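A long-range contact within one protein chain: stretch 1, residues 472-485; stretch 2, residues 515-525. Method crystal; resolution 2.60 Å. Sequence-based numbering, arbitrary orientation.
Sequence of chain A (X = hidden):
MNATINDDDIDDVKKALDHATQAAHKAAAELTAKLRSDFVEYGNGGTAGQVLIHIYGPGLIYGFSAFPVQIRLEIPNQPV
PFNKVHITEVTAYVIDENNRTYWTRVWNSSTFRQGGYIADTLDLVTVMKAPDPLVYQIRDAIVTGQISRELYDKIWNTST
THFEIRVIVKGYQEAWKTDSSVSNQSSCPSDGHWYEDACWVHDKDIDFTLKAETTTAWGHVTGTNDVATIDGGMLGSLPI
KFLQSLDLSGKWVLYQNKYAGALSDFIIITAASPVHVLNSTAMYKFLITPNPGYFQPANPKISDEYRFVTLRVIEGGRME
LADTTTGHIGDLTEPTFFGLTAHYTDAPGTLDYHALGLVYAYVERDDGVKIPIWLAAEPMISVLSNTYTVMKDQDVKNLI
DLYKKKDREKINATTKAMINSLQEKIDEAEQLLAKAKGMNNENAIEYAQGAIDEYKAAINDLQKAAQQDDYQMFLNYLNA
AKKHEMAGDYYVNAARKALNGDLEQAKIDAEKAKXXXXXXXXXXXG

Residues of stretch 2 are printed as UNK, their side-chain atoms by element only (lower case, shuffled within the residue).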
ATOM      1  N   GLN A 472      42.932  11.930  -1.457  1.00 38.10           N
ATOM      2  CA  GLN A 472      41.653  11.345  -1.087  1.00 37.31           C
ATOM      3  C   GLN A 472      41.031  12.145   0.039  1.00 37.11           C
ATOM      4  O   GLN A 472      39.817  12.314   0.118  1.00 36.93           O
ATOM      5  CB  GLN A 472      41.815   9.897  -0.669  1.00 36.85           C
ATOM      6  CG  GLN A 472      40.474   9.205  -0.469  1.00 38.12           C
ATOM      7  CD  GLN A 472      39.646   9.106  -1.763  1.00 38.47           C
ATOM      8  OE1 GLN A 472      40.011   8.406  -2.700  1.00 39.33           O
ATOM      9  NE2 GLN A 472      38.534   9.817  -1.806  1.00 38.69           N
HETATM   10  N   MSE A 473      41.876  12.660   0.913  1.00 37.10           N
HETATM   11  CA  MSE A 473      41.383  13.396   2.048  1.00 37.18           C
HETATM   12  C   MSE A 473      40.762  14.717   1.578  1.00 36.60           C
HETATM   13  O   MSE A 473      39.829  15.250   2.180  1.00 36.96           O
HETATM   14  CB  MSE A 473      42.520  13.626   3.040  1.00 37.53           C
HETATM   15  CG  MSE A 473      42.050  13.591   4.482  1.00 40.11           C
HETATM   16 SE   MSE A 473      41.215  11.866   4.875  1.00 44.86          SE
HETATM   17  CE  MSE A 473      39.548  12.509   5.627  1.00 44.06           C
ATOM     18  N   PHE A 474      41.281  15.252   0.488  1.00 35.52           N
ATOM     19  CA  PHE A 474      40.758  16.493  -0.044  1.00 34.51           C
ATOM     20  C   PHE A 474      39.402  16.183  -0.679  1.00 34.10           C
ATOM     21  O   PHE A 474      38.412  16.881  -0.450  1.00 34.46           O
ATOM     22  CB  PHE A 474      41.751  17.064  -1.056  1.00 34.39           C
ATOM     23  CG  PHE A 474      41.264  18.281  -1.780  1.00 33.90           C
ATOM     24  CD1 PHE A 474      41.173  19.489  -1.141  1.00 33.78           C
ATOM     25  CD2 PHE A 474      40.931  18.216  -3.126  1.00 34.14           C
ATOM     26  CE1 PHE A 474      40.740  20.616  -1.825  1.00 34.11           C
ATOM     27  CE2 PHE A 474      40.508  19.328  -3.808  1.00 33.48           C
ATOM     28  CZ  PHE A 474      40.404  20.528  -3.159  1.00 33.76           C
ATOM     29  N   LEU A 475      39.361  15.123  -1.481  1.00 32.96           N
ATOM     30  CA  LEU A 475      38.109  14.630  -2.025  1.00 31.65           C
ATOM     31  C   LEU A 475      37.101  14.368  -0.911  1.00 31.44           C
ATOM     32  O   LEU A 475      35.972  14.871  -0.959  1.00 30.77           O
ATOM     33  CB  LEU A 475      38.333  13.356  -2.841  1.00 30.99           C
ATOM     34  CG  LEU A 475      39.029  13.532  -4.193  1.00 30.08           C
ATOM     35  CD1 LEU A 475      38.967  12.225  -4.988  1.00 27.16           C
ATOM     36  CD2 LEU A 475      38.438  14.706  -4.993  1.00 28.34           C
ATOM     37  N   ASN A 476      37.519  13.608   0.107  1.00 31.05           N
ATOM     38  CA  ASN A 476      36.596  13.217   1.163  1.00 30.82           C
ATOM     39  C   ASN A 476      35.932  14.386   1.857  1.00 30.76           C
ATOM     40  O   ASN A 476      34.733  14.358   2.112  1.00 30.44           O
ATOM     41  CB  ASN A 476      37.273  12.324   2.177  1.00 30.80           C
ATOM     42  CG  ASN A 476      37.467  10.924   1.665  1.00 31.49           C
ATOM     43  OD1 ASN A 476      36.915  10.547   0.636  1.00 32.80           O
ATOM     44  ND2 ASN A 476      38.275  10.145   2.366  1.00 32.44           N
ATOM     45  N   TYR A 477      36.703  15.420   2.155  1.00 30.71           N
ATOM     46  CA  TYR A 477      36.137  16.578   2.815  1.00 31.42           C
ATOM     47  C   TYR A 477      35.206  17.380   1.900  1.00 31.67           C
ATOM     48  O   TYR A 477      34.185  17.915   2.357  1.00 31.68           O
ATOM     49  CB  TYR A 477      37.239  17.482   3.359  1.00 31.75           C
ATOM     50  CG  TYR A 477      37.678  17.152   4.771  1.00 32.46           C
ATOM     51  CD1 TYR A 477      36.802  17.311   5.842  1.00 32.58           C
ATOM     52  CD2 TYR A 477      38.974  16.710   5.040  1.00 31.79           C
ATOM     53  CE1 TYR A 477      37.191  17.031   7.137  1.00 32.34           C
ATOM     54  CE2 TYR A 477      39.376  16.434   6.333  1.00 32.48           C
ATOM     55  CZ  TYR A 477      38.481  16.602   7.379  1.00 33.71           C
ATOM     56  OH  TYR A 477      38.861  16.322   8.672  1.00 33.74           O
ATOM     57  N   LEU A 478      35.556  17.479   0.618  1.00 31.33           N
ATOM     58  CA  LEU A 478      34.664  18.135  -0.332  1.00 31.34           C
ATOM     59  C   LEU A 478      33.359  17.353  -0.412  1.00 31.32           C
ATOM     60  O   LEU A 478      32.268  17.919  -0.390  1.00 31.04           O
ATOM     61  CB  LEU A 478      35.300  18.224  -1.711  1.00 31.56           C
ATOM     62  CG  LEU A 478      36.413  19.256  -1.862  1.00 31.83           C
ATOM     63  CD1 LEU A 478      36.930  19.211  -3.292  1.00 31.86           C
ATOM     64  CD2 LEU A 478      35.906  20.641  -1.463  1.00 30.45           C
ATOM     65  N   ASN A 479      33.471  16.035  -0.470  1.00 31.50           N
ATOM     66  CA  ASN A 479      32.296  15.207  -0.536  1.00 31.67           C
ATOM     67  C   ASN A 479      31.428  15.267   0.731  1.00 31.81           C
ATOM     68  O   ASN A 479      30.198  15.369   0.638  1.00 32.17           O
ATOM     69  CB  ASN A 479      32.662  13.780  -0.893  1.00 31.65           C
ATOM     70  CG  ASN A 479      31.474  13.007  -1.367  1.00 33.62           C
ATOM     71  OD1 ASN A 479      31.086  12.003  -0.764  1.00 37.23           O
ATOM     72  ND2 ASN A 479      30.839  13.495  -2.424  1.00 34.47           N
ATOM     73  N   ALA A 480      32.057  15.211   1.905  1.00 31.52           N
ATOM     74  CA  ALA A 480      31.324  15.402   3.152  1.00 31.41           C
ATOM     75  C   ALA A 480      30.631  16.743   3.091  1.00 31.36           C
ATOM     76  O   ALA A 480      29.450  16.858   3.394  1.00 32.02           O
ATOM     77  CB  ALA A 480      32.249  15.327   4.375  1.00 31.16           C
ATOM     78  N   ALA A 481      31.365  17.763   2.691  1.00 31.22           N
ATOM     79  CA  ALA A 481      30.798  19.093   2.622  1.00 31.50           C
ATOM     80  C   ALA A 481      29.594  19.170   1.661  1.00 31.72           C
ATOM     81  O   ALA A 481      28.600  19.844   1.934  1.00 31.16           O
ATOM     82  CB  ALA A 481      31.876  20.100   2.238  1.00 31.38           C
ATOM     83  N   LYS A 482      29.680  18.459   0.546  1.00 31.98           N
ATOM     84  CA  LYS A 482      28.593  18.459  -0.424  1.00 32.61           C
ATOM     85  C   LYS A 482      27.292  17.841   0.121  1.00 32.95           C
ATOM     86  O   LYS A 482      26.197  18.431   0.004  1.00 32.97           O
ATOM     87  CB  LYS A 482      29.031  17.699  -1.660  1.00 32.85           C
ATOM     88  CG  LYS A 482      28.292  18.101  -2.904  1.00 33.56           C
ATOM     89  CD  LYS A 482      28.746  17.250  -4.052  1.00 35.82           C
ATOM     90  CE  LYS A 482      28.019  17.591  -5.327  1.00 36.25           C
ATOM     91  NZ  LYS A 482      28.284  16.475  -6.292  1.00 38.14           N
ATOM     92  N   LYS A 483      27.420  16.653   0.715  1.00 32.91           N
ATOM     93  CA  LYS A 483      26.275  15.951   1.283  1.00 32.64           C
ATOM     94  C   LYS A 483      25.702  16.683   2.483  1.00 32.38           C
ATOM     95  O   LYS A 483      24.488  16.656   2.701  1.00 32.19           O
ATOM     96  CB  LYS A 483      26.649  14.541   1.706  1.00 32.62           C
ATOM     97  CG  LYS A 483      27.568  13.833   0.761  1.00 33.90           C
ATOM     98  CD  LYS A 483      26.999  13.637  -0.615  1.00 33.75           C
ATOM     99  CE  LYS A 483      27.602  12.365  -1.220  1.00 36.11           C
ATOM    100  NZ  LYS A 483      28.128  12.563  -2.596  1.00 35.53           N
ATOM    101  N   HIS A 484      26.568  17.306   3.282  1.00 32.08           N
ATOM    102  CA  HIS A 484      26.083  18.145   4.376  1.00 31.83           C
ATOM    103  C   HIS A 484      25.222  19.274   3.823  1.00 31.60           C
ATOM    104  O   HIS A 484      24.170  19.567   4.382  1.00 31.88           O
ATOM    105  CB  HIS A 484      27.217  18.715   5.253  1.00 31.96           C
ATOM    106  CG  HIS A 484      27.736  17.759   6.286  1.00 32.88           C
ATOM    107  ND1 HIS A 484      26.907  17.038   7.122  1.00 34.26           N
ATOM    108  CD2 HIS A 484      29.001  17.412   6.626  1.00 32.73           C
ATOM    109  CE1 HIS A 484      27.638  16.282   7.923  1.00 34.06           C
ATOM    110  NE2 HIS A 484      28.911  16.482   7.634  1.00 33.99           N
ATOM    111  N   GLU A 485      25.642  19.909   2.730  1.00 31.25           N
ATOM    112  CA  GLU A 485      24.810  20.968   2.160  1.00 31.29           C
ATOM    113  C   GLU A 485      23.468  20.424   1.669  1.00 30.98           C
ATOM    114  O   GLU A 485      22.436  21.094   1.786  1.00 30.97           O
ATOM    115  CB  GLU A 485      25.496  21.731   1.026  1.00 31.16           C
ATOM    116  CG  GLU A 485      24.752  23.026   0.739  1.00 31.92           C
ATOM    117  CD  GLU A 485      24.893  23.559  -0.698  1.00 32.00           C
ATOM    118  OE1 GLU A 485      25.733  23.037  -1.460  1.00 29.11           O
ATOM    119  OE2 GLU A 485      24.147  24.521  -1.044  1.00 31.57           O
ATOM    120  N   UNK A 515      19.710  10.946   6.329  1.00 36.67           N
ATOM    121  CA  UNK A 515      20.426   9.964   5.515  1.00 37.12           C
ATOM    122  C   UNK A 515      21.688  10.547   4.907  1.00 36.60           C
ATOM    123  O   UNK A 515      22.767   9.992   5.069  1.00 36.72           O
ATOM    124  o   UNK A 515      17.804   8.345   2.616  1.00 46.76           O
ATOM    125  o   UNK A 515      16.453   7.430   4.113  1.00 47.76           O
ATOM    126  c   UNK A 515      18.485   8.436   4.906  1.00 41.37           C
ATOM    127  c   UNK A 515      19.526   9.421   4.413  1.00 37.60           C
ATOM    128  c   UNK A 515      17.511   8.037   3.800  1.00 46.17           C
ATOM    129  N   UNK A 516      21.548  11.672   4.211  1.00 35.97           N
ATOM    130  CA  UNK A 516      22.678  12.344   3.593  1.00 35.35           C
ATOM    131  C   UNK A 516      23.682  12.851   4.632  1.00 34.81           C
ATOM    132  O   UNK A 516      24.890  12.861   4.408  1.00 34.74           O
ATOM    133  o   UNK A 516      19.942  11.637  -2.147  1.00 36.05           O
ATOM    134  c   UNK A 516      19.936  11.720   0.217  1.00 36.90           C
ATOM    135  c   UNK A 516      22.141  13.404   0.184  1.00 35.68           C
ATOM    136  c   UNK A 516      20.485  12.169   1.400  1.00 36.35           C
ATOM    137  c   UNK A 516      22.175  13.494   2.712  1.00 35.62           C
ATOM    138  c   UNK A 516      21.586  13.023   1.406  1.00 36.10           C
ATOM    139  c   UNK A 516      20.494  12.107  -0.987  1.00 37.06           C
ATOM    140  c   UNK A 516      21.593  12.954  -1.019  1.00 37.27           C
ATOM    141  N   UNK A 517      23.187  13.282   5.775  1.00 34.30           N
ATOM    142  CA  UNK A 517      24.083  13.660   6.829  1.00 34.24           C
ATOM    143  C   UNK A 517      24.943  12.466   7.234  1.00 33.92           C
ATOM    144  O   UNK A 517      26.156  12.595   7.371  1.00 33.89           O
ATOM    145  c   UNK A 517      23.308  14.213   8.014  1.00 34.23           C
ATOM    146  o   UNK A 517      24.188  14.479   9.085  1.00 35.84           O
ATOM    147  N   UNK A 518      24.336  11.294   7.383  1.00 33.73           N
ATOM    148  CA  UNK A 518      25.115  10.120   7.736  1.00 34.10           C
ATOM    149  C   UNK A 518      26.078   9.700   6.637  1.00 33.71           C
ATOM    150  O   UNK A 518      27.164   9.192   6.909  1.00 33.81           O
ATOM    151  c   UNK A 518      24.223   8.947   8.157  1.00 34.56           C
ATOM    152  o   UNK A 518      22.452   8.554   9.722  1.00 39.69           O
ATOM    153  n   UNK A 518      23.804  10.285  10.134  1.00 38.42           N
ATOM    154  c   UNK A 518      23.418   9.246   9.413  1.00 36.50           C
ATOM    155  N   UNK A 519      25.682   9.893   5.389  1.00 33.56           N
ATOM    156  CA  UNK A 519      26.584   9.568   4.298  1.00 33.45           C
ATOM    157  C   UNK A 519      27.793  10.486   4.408  1.00 34.03           C
ATOM    158  O   UNK A 519      28.952  10.037   4.270  1.00 34.17           O
ATOM    159  c   UNK A 519      27.426   8.073   1.898  1.00 30.97           C
ATOM    160  c   UNK A 519      25.896   9.735   2.948  1.00 33.11           C
ATOM    161  c   UNK A 519      25.897   9.375   0.488  1.00 31.90           C
ATOM    162  c   UNK A 519      26.745   9.395   1.720  1.00 32.05           C
ATOM    163  N   UNK A 520      27.531  11.769   4.671  1.00 34.01           N
ATOM    164  CA  UNK A 520      28.619  12.727   4.854  1.00 34.67           C
ATOM    165  C   UNK A 520      29.645  12.232   5.869  1.00 35.36           C
ATOM    166  O   UNK A 520      30.852  12.235   5.604  1.00 35.32           O
ATOM    167  c   UNK A 520      28.091  14.088   5.261  1.00 34.41           C
ATOM    168  N   UNK A 521      29.164  11.804   7.032  1.00 36.13           N
ATOM    169  CA  UNK A 521      30.051  11.427   8.120  1.00 36.92           C
ATOM    170  C   UNK A 521      30.904  10.213   7.790  1.00 37.54           C
ATOM    171  O   UNK A 521      31.903   9.957   8.453  1.00 37.61           O
ATOM    172  n   UNK A 521      27.433  14.301  11.838  1.00 42.32           N
ATOM    173  c   UNK A 521      28.383  12.286   9.826  1.00 37.13           C
ATOM    174  c   UNK A 521      27.690  11.936  11.116  1.00 38.36           C
ATOM    175  c   UNK A 521      26.722  13.023  11.526  1.00 40.79           C
ATOM    176  c   UNK A 521      29.259  11.149   9.386  1.00 36.85           C
ATOM    177  N   UNK A 522      30.522   9.454   6.776  1.00 38.11           N
ATOM    178  CA  UNK A 522      31.344   8.311   6.421  1.00 39.24           C
ATOM    179  C   UNK A 522      32.662   8.759   5.831  1.00 39.28           C
ATOM    180  O   UNK A 522      33.633   8.009   5.817  1.00 40.06           O
ATOM    181  c   UNK A 522      28.705   5.889   5.091  1.00 46.94           C
ATOM    182  o   UNK A 522      27.659   5.319   5.468  1.00 50.11           O
ATOM    183  c   UNK A 522      30.621   7.396   5.453  1.00 39.46           C
ATOM    184  c   UNK A 522      29.571   6.554   6.115  1.00 41.99           C
ATOM    185  o   UNK A 522      29.068   5.939   3.893  1.00 48.19           O
ATOM    186  N   UNK A 523      32.697   9.997   5.359  1.00 39.24           N
ATOM    187  CA  UNK A 523      33.890  10.555   4.748  1.00 38.93           C
ATOM    188  C   UNK A 523      34.773  11.346   5.720  1.00 39.17           C
ATOM    189  O   UNK A 523      35.939  11.598   5.433  1.00 39.49           O
ATOM    190  c   UNK A 523      33.109   9.035   0.659  1.00 32.92           C
ATOM    191  o   UNK A 523      31.202   8.091  -0.339  1.00 34.07           O
ATOM    192  c   UNK A 523      31.752   8.904   0.601  1.00 33.35           C
ATOM    193  c   UNK A 523      33.657   9.844   1.613  1.00 35.71           C
ATOM    194  c   UNK A 523      31.483  10.383   2.440  1.00 36.57           C
ATOM    195  c   UNK A 523      33.477  11.405   3.557  1.00 38.61           C
ATOM    196  c   UNK A 523      30.930   9.569   1.483  1.00 34.84           C
ATOM    197  c   UNK A 523      32.859  10.546   2.508  1.00 37.51           C
ATOM    198  N   UNK A 524      34.224  11.735   6.867  1.00 39.49           N
ATOM    199  CA  UNK A 524      34.990  12.487   7.846  1.00 40.08           C
ATOM    200  C   UNK A 524      35.754  11.567   8.782  1.00 40.84           C
ATOM    201  O   UNK A 524      35.264  10.504   9.139  1.00 41.02           O
ATOM    202  c   UNK A 524      32.135  14.949   8.474  1.00 39.12           C
ATOM    203  c   UNK A 524      34.066  13.383   8.635  1.00 39.89           C
ATOM    204  c   UNK A 524      33.331  14.356   7.768  1.00 39.83           C
ATOM    205  o   UNK A 524      31.538  15.906   7.927  1.00 38.27           O
ATOM    206  o   UNK A 524      31.791  14.446   9.567  1.00 39.16           O
ATOM    207  N   UNK A 525      36.967  11.978   9.189  1.00 41.63           N
ATOM    208  CA  UNK A 525      37.795  11.121  10.043  1.00 41.79           C
ATOM    209  C   UNK A 525      37.176  11.014  11.418  1.00 41.36           C
ATOM    210  O   UNK A 525      36.586  11.987  11.852  1.00 41.33           O
ATOM    211  c   UNK A 525      39.123  11.893  10.148  1.00 41.88           C
ATOM    212  c   UNK A 525      37.541  13.326   9.046  1.00 41.75           C
ATOM    213  c   UNK A 525      39.003  13.071   9.206  1.00 42.08           C
TER

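Position 515 carries three side-chain carbons, the third bearing two oxygens, and reaches nothing on stretch 1: Glu515. Position 516 has one carbon leading to a six-carbon ring with an oxygen, and it touches Lys483, so it is Tyr516; its closest approach is Tyr516 O, 3.6 Å from Lys483 CB, with Tyr516 CB 3.9 Å from Lys483 O. Position 517, one carbon and one oxygen beside the His484 ring, is Ser517; His484 CE1 lies 4.0 Å from Ser517 O. At 518 there are two carbons, the second holding an oxygen and a nitrogen; the CA-to-CB bond points away from the partner helix, and the side chain makes no contact with stretch 1. The shape is that of Asn or Asp, and the nitrogen settles Asn518.

Position 519 has four carbons forked at the second, packed on Lys483, hence Leu519, whose CD2 is 3.8 Å from Lys483 CE, against the aliphatic part of the lysine. Position 520 has a lone carbon, set against Ala480, Lys483 and the His484 ring: Ala520. Its CB sits 3.6 Å from Ala480 O and 3.5 Å from the centroid of the His484 ring, nearly on the ring normal, a CH-pi contact over the face.

Position 521 runs four carbons in a row to a nitrogen that nears the His484 ring: Lys521, whose CB points away although NZ comes back to 4.4 Å from His484 CE1. Position 522, again three carbons with two terminal oxygens, is Glu522, without a contact here. Position 523 shows one carbon and a six-carbon ring with an oxygen, touching Met473, Asn476, Asn479 and Ala480. This is Tyr523, the residue most covered by stretch 1: Asn479 lies over one face of its ring, Asn476 OD1 is at the edge, 3.5 Å from Tyr523 CD1, and Tyr523 CB is 4.2 Å from Ala480 CB.

Position 524 has three carbons ending in two oxygens, one of them 2.7 Å from His484 NE2; it is Glu524, and His484 NE2 donates a hydrogen bond to Glu524 OE2. Position 525 closes three carbons onto its own backbone N and meets Met473 and Tyr477, so it is Pro525, with CG 3.7 Å from Met473 CE and CD 3.3 Å from Tyr477 OH.

The two helices run antiparallel at 169°, their axes approaching to 7.9 Å. The rule at the centre is smallness: Ala480 and Ala520 face each other with CA atoms 4.2 Å apart, and the chains are close enough for a methyl to meet a backbone oxygen. Larger groups flank that point, with the Tyr523 ring turning one face to Asn479 and its edge to Asn476. His484 does two jobs, offering a ring face to Ala520 and an edge nitrogen to Glu524, while Met473, Tyr477 and Pro525 extend the packing past the alanines.

Stretch 2 515-525: EYSNLAKEYEP
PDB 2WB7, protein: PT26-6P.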